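PDB 5G0A: transaminase from Bacillus megaterium, which catalyses S-selective amino-group transfer as a pyridoxal-5'-phosphate-dependent omega-transaminase of the class-III aminotransferase family. Local coordinates for the interface of chains A and B and the interface of chains A and C. Sequence-based numbering; all coordinates share one arbitrary frame. Chains: chain A/B/C, Transaminase.

Contacts 1 and 3 are two patches of the A-B interface, with C-alpha centres about 19 Å apart. Contact 2 belongs to the A-C interface; its centre lies about 20 Å from contact 1 and about 34 Å from contact 3. No residue is shared. Chain A gives its N-terminal helix 10-20 to contact 3, the loop after it to contact 1, and the stretch from strand 168-169 to A:Tyr185 to contacts 1 and 2. A-B is probably the tight dimer usual in class-III aminotransferases. A-C joins such dimers in the deposited four-chain assembly, which may or may not be the form in solution.

Contact 1: the interface of chains A and B. Residues chain A 25-27, 30, 169-171; chain B 321-324.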
# COMPACT_ATOMS: atom_id res chain seq x y z
N PHE A 25 17.08 4.07 -22.01
CA PHE A 25 16.56 5.11 -22.92
C PHE A 25 16.56 4.74 -24.41
O PHE A 25 15.77 5.27 -25.17
CB PHE A 25 17.22 6.47 -22.66
CG PHE A 25 17.01 6.95 -21.23
CD1 PHE A 25 15.81 7.54 -20.86
CD2 PHE A 25 17.99 6.72 -20.27
CE1 PHE A 25 15.59 7.94 -19.54
CE2 PHE A 25 17.79 7.11 -18.94
CZ PHE A 25 16.59 7.71 -18.58
N SER A 26 17.41 3.79 -24.78
CA SER A 26 17.47 3.27 -26.15
C SER A 26 17.11 1.80 -26.20
O SER A 26 17.55 1.03 -25.35
CB SER A 26 18.90 3.40 -26.73
OG SER A 26 19.34 4.75 -26.72
N THR A 27 16.35 1.39 -27.22
CA THR A 27 16.29 -0.03 -27.55
C THR A 27 17.64 -0.56 -28.04
O THR A 27 18.45 0.19 -28.53
CB THR A 27 15.23 -0.36 -28.61
OG1 THR A 27 15.63 0.18 -29.89
CG2 THR A 27 13.87 0.20 -28.23
N GLU A 30 18.09 0.29 -31.86
CA GLU A 30 18.40 1.69 -32.25
C GLU A 30 19.72 2.21 -31.64
O GLU A 30 20.23 3.26 -32.05
CB GLU A 30 17.27 2.63 -31.85
CG GLU A 30 17.20 2.96 -30.35
CD GLU A 30 15.93 3.71 -30.02
OE1 GLU A 30 15.46 4.48 -30.87
OE2 GLU A 30 15.39 3.54 -28.91
N VAL A 169 8.99 2.03 -22.15
CA VAL A 169 8.17 2.63 -23.20
C VAL A 169 8.63 2.07 -24.55
O VAL A 169 9.66 1.39 -24.63
CB VAL A 169 8.19 4.19 -23.17
CG1 VAL A 169 7.55 4.70 -21.88
CG2 VAL A 169 9.62 4.73 -23.33
N GLY A 170 7.84 2.31 -25.59
CA GLY A 170 8.19 1.76 -26.91
C GLY A 170 9.15 2.57 -27.75
O GLY A 170 9.53 3.73 -27.41
N GLU A 171 9.56 1.96 -28.86
CA GLU A 171 10.43 2.61 -29.83
C GLU A 171 9.58 3.38 -30.83
O GLU A 171 9.01 2.79 -31.76
CB GLU A 171 11.32 1.57 -30.57
CG GLU A 171 12.38 2.25 -31.46
CD GLU A 171 13.31 1.31 -32.21
OE1 GLU A 171 13.75 0.28 -31.66
OE2 GLU A 171 13.68 1.64 -33.37
N ASP B 321 15.85 -5.46 -23.88
CA ASP B 321 16.42 -4.89 -25.10
C ASP B 321 15.40 -4.38 -26.12
O ASP B 321 15.74 -3.55 -26.97
CB ASP B 321 17.29 -5.93 -25.80
CG ASP B 321 18.72 -5.99 -25.25
OD1 ASP B 321 19.12 -5.18 -24.39
OD2 ASP B 321 19.45 -6.88 -25.73
N LYS B 322 14.17 -4.89 -26.05
CA LYS B 322 13.12 -4.49 -27.00
C LYS B 322 12.42 -3.19 -26.63
O LYS B 322 11.58 -2.71 -27.38
CB LYS B 322 12.06 -5.60 -27.14
CG LYS B 322 12.56 -6.84 -27.88
CD LYS B 322 11.54 -7.96 -27.75
CE LYS B 322 12.09 -9.24 -28.38
NZ LYS B 322 11.93 -9.27 -29.87
N HIS B 323 12.77 -2.61 -25.48
CA HIS B 323 12.10 -1.41 -24.98
C HIS B 323 13.07 -0.31 -24.62
O HIS B 323 14.29 -0.56 -24.51
CB HIS B 323 11.27 -1.80 -23.74
CG HIS B 323 10.33 -2.93 -23.99
ND1 HIS B 323 10.62 -4.23 -23.63
CD2 HIS B 323 9.14 -2.96 -24.61
CE1 HIS B 323 9.62 -5.01 -23.99
NE2 HIS B 323 8.71 -4.27 -24.58
N ARG B 324 12.53 0.90 -24.45
CA ARG B 324 13.29 2.02 -23.92
C ARG B 324 13.03 2.04 -22.41
O ARG B 324 11.89 2.23 -21.98
CB ARG B 324 12.83 3.34 -24.53
CG ARG B 324 13.14 3.44 -26.01
CD ARG B 324 12.65 4.74 -26.58
NE ARG B 324 13.10 4.88 -27.97
CZ ARG B 324 12.54 5.69 -28.87
NH1 ARG B 324 11.48 6.42 -28.57
NH2 ARG B 324 13.07 5.74 -30.09
O HOH W 1 16.42 0.73 -22.81
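A:Glu30 OE2, a carboxylate oxygen, accepts from both chains. B:Arg324 NE donates to A:Glu30 OE2 at 2.8 Å, on the syn lone pair. The backbone A:Thr27 N takes the anti lone pair of A:Glu30 OE2 at 2.9 Å. The other oxygen, A:Glu30 OE1, also offers its syn lone pair, to B:Arg324 NH2 at 2.8 Å. The result is a side-on, two-nitrogen salt bridge across the A-B interface of this class-III aminotransferase, probably the usual dimer. Carboxylate and guanidinium planes are only 6° apart, and both bonds are nearly straight. B:Arg324 gets there with an extended chain from CG to NE (chi2 179°, chi3 173°). A:Glu171 CA sits 3.8 Å above the plane of the B:Arg324 guanidinium, over its centre.

A second shell steadies the loop that carries the acid. A:Thr27 OG1 accepts from the backbone N of A:Glu30. A:Thr27 OG1 donates to A:Glu171 OE1 at 2.6 Å, arriving from above that carboxylate's plane. These bonds tie the loop around A:Glu30 to A:Glu171, whose charge probably adds to the pull on the arginine.

The backbones also join. A:Val169 and B:Arg324 form an antiparallel beta bridge, each N hydrogen-bonded to the other's O at 2.9 Å. A:Val169 CG2 packs against B:Arg324 CB. The methyl A:Thr27 CG2 lies against the B:His323 backbone, and a water links A:Ser26 O to B:His323 O.

Contact 2: the interface of chains A and C. Residues chain A 179, 184-185; chain C 139-140, 226, 229-230.
This patch is part of a two-fold interface between two class-III aminotransferase subunits, and it helps to hold chains A and C together in the deposited assembly. That assembly may not be the biological one. A loop of chain A meets the end of helix 214-226, the 3-10 turn 228-230 and the start of strand 140-144 of chain C, with C:Pro139 just before it.

The A:Gln179 amide nitrogen, NE2, donates twice. A:Gln179 NE2 bonds C:Glu229 OE2 at 2.8 Å and meets the carboxylate from above its plane. A:Gln179 NE2 also bonds the carbonyl C:Tyr226 O at 3.0 Å. Both acceptors lie near the A:Gln179 amide plane, which fixes how the amide is turned. The bent C:Glu229 chain (chi2 -76°) brings its carboxylate to this nitrogen.

C:Gln230 binds A:Ser184 through both ends of its amide. C:Gln230 NE2 donates to A:Ser184 O at 2.9 Å, from above that carbonyl plane. A:Ser184 OG donates in plane to a lone pair of C:Gln230 OE1 at 2.8 Å. C:Gln230 NE2 also reaches C:Tyr226 O, so that carbonyl accepts from both chains. A leucine in place of C:Gln230 would probably leave A:Ser184 OG and O without these mates and free the serine hydroxyl to turn.

The A:Tyr185 ring takes C:Leu140 CD2 over one face, 3.7 Å from its centroid. C:Pro139 CG lies 3.6 Å from A:Tyr185 CE2.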
# COMPACT_ATOMS: atom_id res chain seq x y z
N GLN A 179 4.49 0.44 -16.63
CA GLN A 179 5.09 0.90 -15.36
C GLN A 179 5.45 -0.32 -14.52
O GLN A 179 4.97 -1.44 -14.79
CB GLN A 179 4.10 1.80 -14.62
CG GLN A 179 3.68 3.01 -15.44
CD GLN A 179 2.81 3.99 -14.66
OE1 GLN A 179 3.09 4.28 -13.49
NE2 GLN A 179 1.77 4.50 -15.31
N SER A 184 4.01 1.57 -8.98
CA SER A 184 3.60 2.62 -9.94
C SER A 184 2.78 3.75 -9.32
O SER A 184 2.33 4.66 -10.03
CB SER A 184 2.85 2.00 -11.12
OG SER A 184 1.69 1.33 -10.67
N TYR A 185 2.59 3.68 -8.00
CA TYR A 185 1.96 4.75 -7.21
C TYR A 185 2.25 4.36 -5.77
O TYR A 185 2.70 3.24 -5.53
CB TYR A 185 0.44 4.85 -7.47
CG TYR A 185 -0.27 3.51 -7.35
CD1 TYR A 185 -0.66 3.00 -6.11
CD2 TYR A 185 -0.51 2.73 -8.49
CE1 TYR A 185 -1.28 1.76 -6.00
CE2 TYR A 185 -1.12 1.49 -8.38
CZ TYR A 185 -1.50 1.02 -7.14
OH TYR A 185 -2.09 -0.20 -7.07
N PRO C 139 -5.48 -0.03 -11.92
CA PRO C 139 -5.71 0.10 -10.47
C PRO C 139 -6.22 1.43 -9.92
O PRO C 139 -6.93 1.41 -8.90
CB PRO C 139 -4.32 -0.16 -9.86
CG PRO C 139 -3.36 0.33 -10.92
CD PRO C 139 -4.04 0.01 -12.25
N LEU C 140 -5.83 2.56 -10.50
CA LEU C 140 -6.09 3.85 -9.84
C LEU C 140 -7.49 4.35 -10.06
O LEU C 140 -8.02 4.27 -11.17
CB LEU C 140 -5.12 4.90 -10.34
CG LEU C 140 -3.66 4.67 -9.95
CD1 LEU C 140 -2.79 5.79 -10.48
CD2 LEU C 140 -3.49 4.59 -8.44
N TYR C 226 0.20 10.29 -13.72
CA TYR C 226 0.20 8.94 -13.19
C TYR C 226 0.04 7.91 -14.29
O TYR C 226 0.23 6.72 -14.05
CB TYR C 226 -0.89 8.77 -12.12
CG TYR C 226 -0.42 9.21 -10.75
CD1 TYR C 226 -0.52 10.55 -10.34
CD2 TYR C 226 0.14 8.28 -9.87
CE1 TYR C 226 -0.07 10.93 -9.08
CE2 TYR C 226 0.58 8.65 -8.62
CZ TYR C 226 0.47 9.98 -8.23
OH TYR C 226 0.92 10.35 -6.95
N GLU C 229 -3.13 5.09 -18.75
CA GLU C 229 -3.16 3.65 -18.89
C GLU C 229 -3.24 2.90 -17.55
O GLU C 229 -3.45 1.69 -17.54
CB GLU C 229 -1.95 3.18 -19.73
CG GLU C 229 -0.60 3.11 -19.00
CD GLU C 229 0.08 4.45 -18.75
OE1 GLU C 229 -0.38 5.51 -19.22
OE2 GLU C 229 1.13 4.43 -18.06
N GLN C 230 -3.07 3.60 -16.43
CA GLN C 230 -3.27 2.92 -15.16
C GLN C 230 -4.41 3.51 -14.32
O GLN C 230 -4.58 3.13 -13.16
CB GLN C 230 -1.95 2.82 -14.38
CG GLN C 230 -1.50 4.05 -13.66
CD GLN C 230 -0.45 3.73 -12.58
OE1 GLN C 230 -0.28 2.57 -12.19
NE2 GLN C 230 0.27 4.75 -12.11

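Contact 3: the interface of chains A and B. Residues chain A 19-20; chain B 99, 102-103, 113.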
# COMPACT_ATOMS: atom_id res chain seq x y z
N LYS A 19 26.75 -5.90 -26.34
CA LYS A 19 26.34 -7.26 -26.01
C LYS A 19 26.04 -7.50 -24.53
O LYS A 19 25.15 -8.27 -24.20
CB LYS A 19 27.42 -8.25 -26.48
CG LYS A 19 26.98 -9.70 -26.42
CD LYS A 19 28.09 -10.63 -26.89
CE LYS A 19 27.72 -12.08 -26.63
NZ LYS A 19 26.48 -12.48 -27.36
N TYR A 20 26.78 -6.83 -23.64
CA TYR A 20 26.81 -7.27 -22.25
C TYR A 20 26.20 -6.30 -21.25
O TYR A 20 26.10 -6.63 -20.06
CB TYR A 20 28.24 -7.61 -21.79
CG TYR A 20 28.86 -8.77 -22.54
CD1 TYR A 20 28.15 -9.94 -22.74
CD2 TYR A 20 30.16 -8.67 -23.05
CE1 TYR A 20 28.72 -11.00 -23.43
CE2 TYR A 20 30.73 -9.72 -23.75
CZ TYR A 20 30.00 -10.88 -23.94
OH TYR A 20 30.54 -11.92 -24.64
N LYS B 99 32.11 -7.92 -19.41
CA LYS B 99 32.73 -9.03 -20.17
C LYS B 99 33.43 -10.03 -19.23
O LYS B 99 33.29 -11.25 -19.39
CB LYS B 99 33.67 -8.49 -21.27
CG LYS B 99 34.39 -9.60 -22.08
CD LYS B 99 35.68 -10.01 -21.41
CE LYS B 99 36.49 -11.01 -22.24
NZ LYS B 99 37.86 -11.18 -21.69
N ILE B 102 30.73 -12.10 -17.41
CA ILE B 102 29.94 -13.01 -18.25
C ILE B 102 30.79 -14.07 -18.97
O ILE B 102 30.40 -15.24 -19.02
CB ILE B 102 29.02 -12.20 -19.22
CG1 ILE B 102 27.92 -11.48 -18.39
CG2 ILE B 102 28.40 -13.09 -20.31
CD1 ILE B 102 27.23 -10.32 -19.11
N GLU B 103 31.96 -13.66 -19.46
CA GLU B 103 32.77 -14.53 -20.33
C GLU B 103 34.02 -15.12 -19.68
O GLU B 103 34.54 -16.12 -20.21
CB GLU B 103 33.16 -13.80 -21.61
CG GLU B 103 31.98 -13.36 -22.47
CD GLU B 103 31.07 -14.50 -22.89
OE1 GLU B 103 31.24 -15.63 -22.39
OE2 GLU B 103 30.17 -14.26 -23.71
N GLY B 113 23.09 -13.13 -19.29
CA GLY B 113 22.78 -12.29 -20.44
C GLY B 113 23.45 -10.94 -20.42
O GLY B 113 24.36 -10.66 -21.23
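The N-terminal helix 10-20 of chain A ends here, against helix 92-105 of chain B. A:Tyr20, the helix's last residue, carries the contact. A:Tyr20 OH, the phenol hydroxyl, donates to B:Glu103 OE2 at 2.5 Å, a short bond. The carboxylate oxygen uses its anti lone pair, on the side away from its partner oxygen. The A:Tyr20 ring and the B:Glu103 carboxylate stand steeply to each other, their planes 71° apart. B:Glu103 is bent at its second torsion (chi2 -58°), which folds the acid back toward the hydroxyl and also lays its aliphatic part by the ring: B:Glu103 CG is 3.5 Å from A:Tyr20 CZ.

B:Ile102 and B:Lys99 come over the same side of the ring as B:Glu103 CG. B:Ile102 CD1 meets A:Tyr20 CD1 at 3.8 Å, and B:Ile102 CG2 touches the neighbouring CE1. Toward the CD2 rim, B:Lys99 CA lies 3.9 Å from A:Tyr20 CD2. The B:Lys99 side chain runs alongside the tyrosine and points the same way. A:Lys19 CG packs on the opposite face, toward the rim, so the ring is held between. The A:Lys19 amine, NZ, is 5.5 Å from B:Glu103 OE2, so its charge may weakly favour the carboxylate there. The contact helps to pin the N-terminal helix of one subunit to the other, probably steadying the dimer.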